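Local structure of mandalate racemase/muconate lactonizing enzyme (Unidentified, 4E4U) at residues I34-E39 / M99-I104; F165-Y171 / L205-Q211. The protein is a putative mandelate racemase/muconate lactonizing enzyme of the enolase superfamily, whose own substrate and reaction are not established. The contacts are given in a common frame with arbitrary orientation. Numbering follows the deposited sequence.

Contact 1. Residues I34-E39 / M99-I104; sequences IEGVGE and MACWDI
Build this as the N-terminal capping domain of an enolase-superfamily enzyme, where helix 88-109 packs on the face of the three-stranded antiparallel sheet, over its outermost strand 35-40. Residues 35-39 are extended and 99-104 helical; their axes come within 5.9 Å and run roughly antiparallel, their directions 149° apart. G38 sits opposite A100, CA to CA 4.5 Å. So close an approach rests on glycine: a CB on G36 would clash with A100 O and with I104 CG1. I104, chi1 m and chi2 t, lays CG1 3.5 Å from G36 N, and I104 CG2 meets I34 CG2 at 4.0 Å. M99 is chi1 p: M99 CG lies 3.5 Å from G38 CA, M99 SD accepts a weak hydrogen bond of 3.5 Å from E39 N, and M99 CE lies 3.4 Å from E39 O. Between them D103, chi1 t, turns toward the strand. Its OD1 accepts from the backbone N of L366, much later in the chain, while V37 N donates to D103 OD2 at 3.0 Å, with an N-H...O angle of 155°.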
ATOM      1  N   ILE A  34     -47.953  -9.998 -24.299  1.00 22.93           N
ATOM      2  CA  ILE A  34     -47.082 -10.854 -23.498  1.00 21.96           C
ATOM      3  C   ILE A  34     -47.028 -10.325 -22.067  1.00 20.32           C
ATOM      4  O   ILE A  34     -46.883  -9.120 -21.851  1.00 20.45           O
ATOM      5  CB  ILE A  34     -45.655 -10.963 -24.091  1.00 22.98           C
ATOM      6  CG1 ILE A  34     -45.715 -11.319 -25.579  1.00 25.21           C
ATOM      7  CG2 ILE A  34     -44.832 -12.001 -23.331  1.00 22.29           C
ATOM      8  CD1 ILE A  34     -44.370 -11.741 -26.169  1.00 27.02           C
ATOM      9  N   GLU A  35     -47.168 -11.221 -21.094  1.00 20.10           N
ATOM     10  CA  GLU A  35     -47.168 -10.836 -19.688  1.00 20.17           C
ATOM     11  C   GLU A  35     -45.865 -11.241 -19.031  1.00 17.37           C
ATOM     12  O   GLU A  35     -45.355 -12.332 -19.285  1.00 17.82           O
ATOM     13  CB  GLU A  35     -48.300 -11.536 -18.940  1.00 23.86           C
ATOM     14  CG  GLU A  35     -49.700 -11.100 -19.304  1.00 29.20           C
ATOM     15  CD  GLU A  35     -50.689 -11.452 -18.211  1.00 33.73           C
ATOM     16  OE1 GLU A  35     -50.640 -12.598 -17.710  1.00 35.57           O
ATOM     17  OE2 GLU A  35     -51.495 -10.574 -17.839  1.00 35.96           O
ATOM     18  N   GLY A  36     -45.333 -10.371 -18.176  1.00 15.26           N
ATOM     19  CA  GLY A  36     -44.168 -10.713 -17.377  1.00 15.62           C
ATOM     20  C   GLY A  36     -44.414 -10.396 -15.916  1.00 14.68           C
ATOM     21  O   GLY A  36     -45.139  -9.456 -15.597  1.00 15.04           O
ATOM     22  N   VAL A  37     -43.811 -11.176 -15.022  1.00 13.80           N
ATOM     23  CA  VAL A  37     -43.973 -10.948 -13.591  1.00 13.86           C
ATOM     24  C   VAL A  37     -42.611 -10.759 -12.920  1.00 13.82           C
ATOM     25  O   VAL A  37     -41.613 -11.332 -13.353  1.00 14.00           O
ATOM     26  CB  VAL A  37     -44.784 -12.090 -12.929  1.00 14.69           C
ATOM     27  CG1 VAL A  37     -44.008 -13.403 -12.965  1.00 15.66           C
ATOM     28  CG2 VAL A  37     -45.193 -11.723 -11.503  1.00 15.38           C
ATOM     29  N   GLY A  38     -42.575  -9.926 -11.883  1.00 12.41           N
ATOM     30  CA  GLY A  38     -41.354  -9.680 -11.141  1.00 12.77           C
ATOM     31  C   GLY A  38     -41.644  -9.461  -9.672  1.00 12.31           C
ATOM     32  O   GLY A  38     -42.811  -9.348  -9.261  1.00 13.38           O
ATOM     33  N   GLU A  39     -40.584  -9.408  -8.875  1.00 11.89           N
ATOM     34  CA  GLU A  39     -40.702  -9.200  -7.440  1.00 12.24           C
ATOM     35  C   GLU A  39     -39.700  -8.143  -7.006  1.00 12.04           C
ATOM     36  O   GLU A  39     -38.588  -8.071  -7.540  1.00 12.02           O
ATOM     37  CB  GLU A  39     -40.478 -10.504  -6.661  1.00 13.24           C
ATOM     38  CG  GLU A  39     -40.668 -10.326  -5.161  1.00 14.39           C
ATOM     39  CD  GLU A  39     -40.823 -11.620  -4.384  1.00 14.47           C
ATOM     40  OE1 GLU A  39     -40.811 -12.723  -4.980  1.00 14.87           O
ATOM     41  OE2 GLU A  39     -40.966 -11.521  -3.144  1.00 15.34           O
ATOM     42  N   MET A  99     -36.734  -7.789 -14.035  1.00 11.10           N
ATOM     43  CA  MET A  99     -36.871  -9.239 -14.148  1.00 11.32           C
ATOM     44  C   MET A  99     -38.182  -9.599 -14.853  1.00 11.60           C
ATOM     45  O   MET A  99     -38.250 -10.605 -15.560  1.00 11.45           O
ATOM     46  CB  MET A  99     -36.722  -9.953 -12.795  1.00 12.31           C
ATOM     47  CG  MET A  99     -37.915  -9.806 -11.864  1.00 12.07           C
ATOM     48  SD  MET A  99     -37.726 -10.717 -10.311  1.00 12.49           S
ATOM     49  CE  MET A  99     -36.440  -9.769  -9.494  1.00 12.83           C
ATOM     50  N   ALA A 100     -39.210  -8.762 -14.689  1.00 11.61           N
ATOM     51  CA  ALA A 100     -40.459  -8.931 -15.436  1.00 12.05           C
ATOM     52  C   ALA A 100     -40.205  -8.726 -16.929  1.00 11.72           C
ATOM     53  O   ALA A 100     -40.771  -9.428 -17.761  1.00 12.52           O
ATOM     54  CB  ALA A 100     -41.531  -7.982 -14.933  1.00 13.00           C
ATOM     55  N   CYS A 101     -39.334  -7.778 -17.266  1.00 11.61           N
ATOM     56  CA  CYS A 101     -38.911  -7.615 -18.657  1.00 11.74           C
ATOM     57  C   CYS A 101     -38.213  -8.870 -19.175  1.00 11.76           C
ATOM     58  O   CYS A 101     -38.491  -9.307 -20.288  1.00 12.25           O
ATOM     59  CB  CYS A 101     -38.013  -6.381 -18.834  1.00 12.08           C
ATOM     60  SG  CYS A 101     -38.893  -4.811 -18.671  1.00 13.84           S
ATOM     61  N   TRP A 102     -37.321  -9.459 -18.379  1.00 11.79           N
ATOM     62  CA  TRP A 102     -36.677 -10.711 -18.789  1.00 11.39           C
ATOM     63  C   TRP A 102     -37.683 -11.844 -18.988  1.00 11.86           C
ATOM     64  O   TRP A 102     -37.537 -12.656 -19.903  1.00 12.54           O
ATOM     65  CB  TRP A 102     -35.575 -11.132 -17.810  1.00 11.30           C
ATOM     66  CG  TRP A 102     -34.274 -10.417 -18.061  1.00 11.51           C
ATOM     67  CD1 TRP A 102     -33.739  -9.404 -17.324  1.00 11.72           C
ATOM     68  CD2 TRP A 102     -33.376 -10.645 -19.151  1.00 11.68           C
ATOM     69  NE1 TRP A 102     -32.543  -8.998 -17.874  1.00 12.02           N
ATOM     70  CE2 TRP A 102     -32.294  -9.744 -19.004  1.00 12.21           C
ATOM     71  CE3 TRP A 102     -33.353 -11.531 -20.235  1.00 12.45           C
ATOM     72  CZ2 TRP A 102     -31.221  -9.706 -19.895  1.00 13.17           C
ATOM     73  CZ3 TRP A 102     -32.292 -11.491 -21.121  1.00 14.07           C
ATOM     74  CH2 TRP A 102     -31.241 -10.586 -20.945  1.00 14.25           C
ATOM     75  N   ASP A 103     -38.691 -11.908 -18.123  1.00 12.19           N
ATOM     76  CA  ASP A 103     -39.762 -12.888 -18.266  1.00 12.25           C
ATOM     77  C   ASP A 103     -40.379 -12.749 -19.665  1.00 12.16           C
ATOM     78  O   ASP A 103     -40.571 -13.745 -20.374  1.00 13.35           O
ATOM     79  CB  ASP A 103     -40.808 -12.647 -17.169  1.00 13.38           C
ATOM     80  CG  ASP A 103     -41.727 -13.836 -16.943  1.00 13.94           C
ATOM     81  OD1 ASP A 103     -41.369 -14.988 -17.283  1.00 14.35           O
ATOM     82  OD2 ASP A 103     -42.829 -13.613 -16.398  1.00 14.72           O
ATOM     83  N   ILE A 104     -40.676 -11.513 -20.061  1.00 12.34           N
ATOM     84  CA  ILE A 104     -41.199 -11.216 -21.395  1.00 12.51           C
ATOM     85  C   ILE A 104     -40.211 -11.539 -22.527  1.00 12.84           C
ATOM     86  O   ILE A 104     -40.590 -12.143 -23.531  1.00 14.13           O
ATOM     87  CB  ILE A 104     -41.673  -9.745 -21.464  1.00 13.67           C
ATOM     88  CG1 ILE A 104     -42.950  -9.585 -20.641  1.00 14.87           C
ATOM     89  CG2 ILE A 104     -41.891  -9.293 -22.904  1.00 13.90           C
ATOM     90  CD1 ILE A 104     -43.239  -8.161 -20.259  1.00 15.25           C
TER

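Contact 2. Residues F165-Y171 / L205-Q211; sequences FDPAGPY and LFGTHGQ
Y171, chi1 p, lays its ring on the imidazole of H209 in an offset stack, centroids 4.6 Å apart and planes at 15°, with H209 CB also over the tyrosine face, 3.9 Å from the ring centroid. F82 of a neighbouring subunit meets both rings. H209, chi1 m, points ND1 at D166 OD2 for a 2.6 Å hydrogen bond. The same OD2 accepts from Q211 NE2 at 2.9 Å, and that amide also donates to G169 O at 2.9 Å. Q211 OE1 in turn takes H209 N at 2.8 Å, so the glutamine spans both loops. D166, chi1 t, uses OD1 to accept from A168 N at 2.9 Å, closing an Asx turn. These loops leave the C-terminal ends of neighbouring parallel strands 162-165 and 203-206 in the TIM-like barrel, the end where enolase-superfamily active sites lie. The strands pair F165 with F206, CA to CA 5.8 Å: G207 N donates to F165 O at 2.8 Å, and F165 N gives L205 O a weak bond of 3.3 Å. G207 then centres an inverse gamma turn. Beyond the pairing, F206, chi1 t, sets CZ 3.6 Å from P167 CD and CD1 4.1 Å from F165 CE2, beside C187 and C191 of helix 181-198.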
ATOM      1  N   PHE A 165     -28.532 -20.899  10.619  1.00 12.12           N
ATOM      2  CA  PHE A 165     -29.139 -20.520  11.903  1.00 13.05           C
ATOM      3  C   PHE A 165     -28.420 -19.281  12.427  1.00 13.39           C
ATOM      4  O   PHE A 165     -27.254 -19.054  12.092  1.00 13.63           O
ATOM      5  CB  PHE A 165     -29.076 -21.678  12.924  1.00 13.73           C
ATOM      6  CG  PHE A 165     -27.723 -22.315  13.023  1.00 14.05           C
ATOM      7  CD1 PHE A 165     -27.341 -23.303  12.127  1.00 14.56           C
ATOM      8  CD2 PHE A 165     -26.822 -21.912  14.001  1.00 14.91           C
ATOM      9  CE1 PHE A 165     -26.073 -23.873  12.199  1.00 14.97           C
ATOM     10  CE2 PHE A 165     -25.559 -22.479  14.082  1.00 15.86           C
ATOM     11  CZ  PHE A 165     -25.186 -23.462  13.180  1.00 16.38           C
ATOM     12  N   ASP A 166     -29.122 -18.467  13.217  1.00 13.58           N
ATOM     13  CA  ASP A 166     -28.519 -17.281  13.833  1.00 13.96           C
ATOM     14  C   ASP A 166     -28.788 -17.231  15.336  1.00 14.69           C
ATOM     15  O   ASP A 166     -29.841 -16.748  15.773  1.00 16.25           O
ATOM     16  CB  ASP A 166     -29.028 -15.985  13.188  1.00 14.83           C
ATOM     17  CG  ASP A 166     -28.360 -14.748  13.781  1.00 15.61           C
ATOM     18  OD1 ASP A 166     -27.482 -14.906  14.652  1.00 16.15           O
ATOM     19  OD2 ASP A 166     -28.703 -13.617  13.386  1.00 15.91           O
ATOM     20  N   PRO A 167     -27.828 -17.718  16.137  1.00 14.16           N
ATOM     21  CA  PRO A 167     -27.975 -17.728  17.595  1.00 14.02           C
ATOM     22  C   PRO A 167     -27.382 -16.486  18.273  1.00 13.66           C
ATOM     23  O   PRO A 167     -27.220 -16.477  19.498  1.00 14.11           O
ATOM     24  CB  PRO A 167     -27.195 -18.984  17.995  1.00 15.98           C
ATOM     25  CG  PRO A 167     -26.086 -19.045  16.992  1.00 16.64           C
ATOM     26  CD  PRO A 167     -26.609 -18.426  15.703  1.00 15.61           C
ATOM     27  N   ALA A 168     -27.083 -15.445  17.494  1.00 13.51           N
ATOM     28  CA  ALA A 168     -26.289 -14.322  18.002  1.00 12.77           C
ATOM     29  C   ALA A 168     -27.091 -13.158  18.594  1.00 13.11           C
ATOM     30  O   ALA A 168     -26.537 -12.088  18.841  1.00 14.09           O
ATOM     31  CB  ALA A 168     -25.340 -13.822  16.934  1.00 13.53           C
ATOM     32  N   GLY A 169     -28.378 -13.371  18.855  1.00 13.63           N
ATOM     33  CA  GLY A 169     -29.169 -12.373  19.557  1.00 13.92           C
ATOM     34  C   GLY A 169     -29.681 -11.267  18.655  1.00 14.02           C
ATOM     35  O   GLY A 169     -29.482 -11.299  17.441  1.00 14.07           O
ATOM     36  N   PRO A 170     -30.343 -10.265  19.242  1.00 14.67           N
ATOM     37  CA  PRO A 170     -30.991  -9.225  18.439  1.00 15.28           C
ATOM     38  C   PRO A 170     -30.020  -8.400  17.604  1.00 14.03           C
ATOM     39  O   PRO A 170     -28.881  -8.121  18.008  1.00 14.07           O
ATOM     40  CB  PRO A 170     -31.625  -8.317  19.497  1.00 16.67           C
ATOM     41  CG  PRO A 170     -31.833  -9.210  20.685  1.00 17.00           C
ATOM     42  CD  PRO A 170     -30.626 -10.108  20.678  1.00 15.99           C
ATOM     43  N   TYR A 171     -30.487  -8.024  16.421  1.00 13.43           N
ATOM     44  CA  TYR A 171     -29.842  -6.992  15.631  1.00 13.59           C
ATOM     45  C   TYR A 171     -30.699  -5.743  15.771  1.00 13.52           C
ATOM     46  O   TYR A 171     -31.918  -5.800  15.613  1.00 15.00           O
ATOM     47  CB  TYR A 171     -29.699  -7.417  14.166  1.00 14.72           C
ATOM     48  CG  TYR A 171     -30.899  -8.123  13.570  1.00 15.94           C
ATOM     49  CD1 TYR A 171     -31.069  -9.493  13.722  1.00 17.38           C
ATOM     50  CD2 TYR A 171     -31.831  -7.431  12.809  1.00 17.01           C
ATOM     51  CE1 TYR A 171     -32.147 -10.147  13.160  1.00 19.00           C
ATOM     52  CE2 TYR A 171     -32.912  -8.075  12.243  1.00 18.36           C
ATOM     53  CZ  TYR A 171     -33.066  -9.437  12.422  1.00 19.71           C
ATOM     54  OH  TYR A 171     -34.137 -10.097  11.864  1.00 22.82           O
ATOM     55  N   LEU A 205     -24.008 -23.020   8.142  1.00 11.01           N
ATOM     56  CA  LEU A 205     -24.009 -21.644   7.662  1.00 11.44           C
ATOM     57  C   LEU A 205     -24.350 -20.770   8.852  1.00 11.10           C
ATOM     58  O   LEU A 205     -25.459 -20.840   9.384  1.00 12.64           O
ATOM     59  CB  LEU A 205     -25.044 -21.467   6.550  1.00 12.44           C
ATOM     60  CG  LEU A 205     -24.948 -22.487   5.421  1.00 14.10           C
ATOM     61  CD1 LEU A 205     -26.081 -22.308   4.441  1.00 14.19           C
ATOM     62  CD2 LEU A 205     -23.618 -22.382   4.721  1.00 15.60           C
ATOM     63  N   PHE A 206     -23.388 -19.977   9.308  1.00 11.17           N
ATOM     64  CA  PHE A 206     -23.624 -19.175  10.495  1.00 11.29           C
ATOM     65  C   PHE A 206     -24.271 -17.867  10.052  1.00 11.65           C
ATOM     66  O   PHE A 206     -23.596 -16.969   9.545  1.00 12.11           O
ATOM     67  CB  PHE A 206     -22.337 -18.955  11.294  1.00 12.36           C
ATOM     68  CG  PHE A 206     -22.591 -18.546  12.706  1.00 13.07           C
ATOM     69  CD1 PHE A 206     -22.831 -19.499  13.688  1.00 14.91           C
ATOM     70  CD2 PHE A 206     -22.626 -17.207  13.046  1.00 13.62           C
ATOM     71  CE1 PHE A 206     -23.081 -19.116  14.986  1.00 15.15           C
ATOM     72  CE2 PHE A 206     -22.875 -16.818  14.341  1.00 15.40           C
ATOM     73  CZ  PHE A 206     -23.104 -17.769  15.312  1.00 15.97           C
ATOM     74  N   GLY A 207     -25.589 -17.795  10.213  1.00 12.31           N
ATOM     75  CA  GLY A 207     -26.395 -16.806   9.521  1.00 13.04           C
ATOM     76  C   GLY A 207     -26.659 -15.520  10.269  1.00 13.78           C
ATOM     77  O   GLY A 207     -27.809 -15.079  10.377  1.00 15.04           O
ATOM     78  N   THR A 208     -25.592 -14.906  10.766  1.00 13.32           N
ATOM     79  CA  THR A 208     -25.692 -13.640  11.482  1.00 13.09           C
ATOM     80  C   THR A 208     -26.278 -12.520  10.614  1.00 12.73           C
ATOM     81  O   THR A 208     -26.349 -12.634   9.376  1.00 14.07           O
ATOM     82  CB  THR A 208     -24.331 -13.245  12.091  1.00 13.25           C
ATOM     83  OG1 THR A 208     -23.280 -13.962  11.424  1.00 13.45           O
ATOM     84  CG2 THR A 208     -24.299 -13.634  13.554  1.00 14.82           C
ATOM     85  N   HIS A 209     -26.698 -11.449  11.282  1.00 12.53           N
ATOM     86  CA  HIS A 209     -27.452 -10.343  10.683  1.00 12.65           C
ATOM     87  C   HIS A 209     -26.778  -8.989  10.971  1.00 11.71           C
ATOM     88  O   HIS A 209     -27.455  -7.985  11.199  1.00 12.19           O
ATOM     89  CB  HIS A 209     -28.876 -10.304  11.257  1.00 14.56           C
ATOM     90  CG  HIS A 209     -29.787 -11.382  10.750  1.00 16.29           C
ATOM     91  ND1 HIS A 209     -29.826 -12.646  11.289  1.00 17.15           N
ATOM     92  CD2 HIS A 209     -30.733 -11.356   9.777  1.00 18.17           C
ATOM     93  CE1 HIS A 209     -30.740 -13.365  10.663  1.00 18.05           C
ATOM     94  NE2 HIS A 209     -31.304 -12.607   9.741  1.00 18.49           N
ATOM     95  N   GLY A 210     -25.451  -8.952  10.989  1.00 10.97           N
ATOM     96  CA  GLY A 210     -24.752  -7.702  11.236  1.00 10.66           C
ATOM     97  C   GLY A 210     -24.878  -7.177  12.652  1.00 11.04           C
ATOM     98  O   GLY A 210     -24.839  -5.964  12.858  1.00 11.95           O
ATOM     99  N   GLN A 211     -24.998  -8.074  13.628  1.00 11.50           N
ATOM    100  CA  GLN A 211     -25.140  -7.657  15.023  1.00 11.86           C
ATOM    101  C   GLN A 211     -23.906  -6.939  15.553  1.00 11.60           C
ATOM    102  O   GLN A 211     -24.012  -6.110  16.451  1.00 12.24           O
ATOM    103  CB  GLN A 211     -25.387  -8.863  15.940  1.00 12.57           C
ATOM    104  CG  GLN A 211     -26.775  -9.467  15.893  1.00 13.09           C
ATOM    105  CD  GLN A 211     -26.895 -10.581  14.880  1.00 12.78           C
ATOM    106  OE1 GLN A 211     -26.154 -10.626  13.894  1.00 12.16           O
ATOM    107  NE2 GLN A 211     -27.843 -11.483  15.106  1.00 13.67           N
TER

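In the fold
Contact 1 belongs to the N-terminal domain and contact 2 to the barrel, on opposite sides of the chain's centre; their centres are 34 Å apart and their nearest atoms about 16 Å, and they share no strand or helix. Both are largely buried, but by different means. In contact 1 a helix packs on the face of a sheet at its outermost strand, with glycines permitting close packing and few polar links. In contact 2 two loops extending from paired strands are knit by side-chain hydrogen bonds and an aromatic stack. E39 of contact 1 also accepts from G313 and G316 at the start of helix 314-325. Both reach other subunits, contact 1 through W102, contact 2 through Y171 and H209.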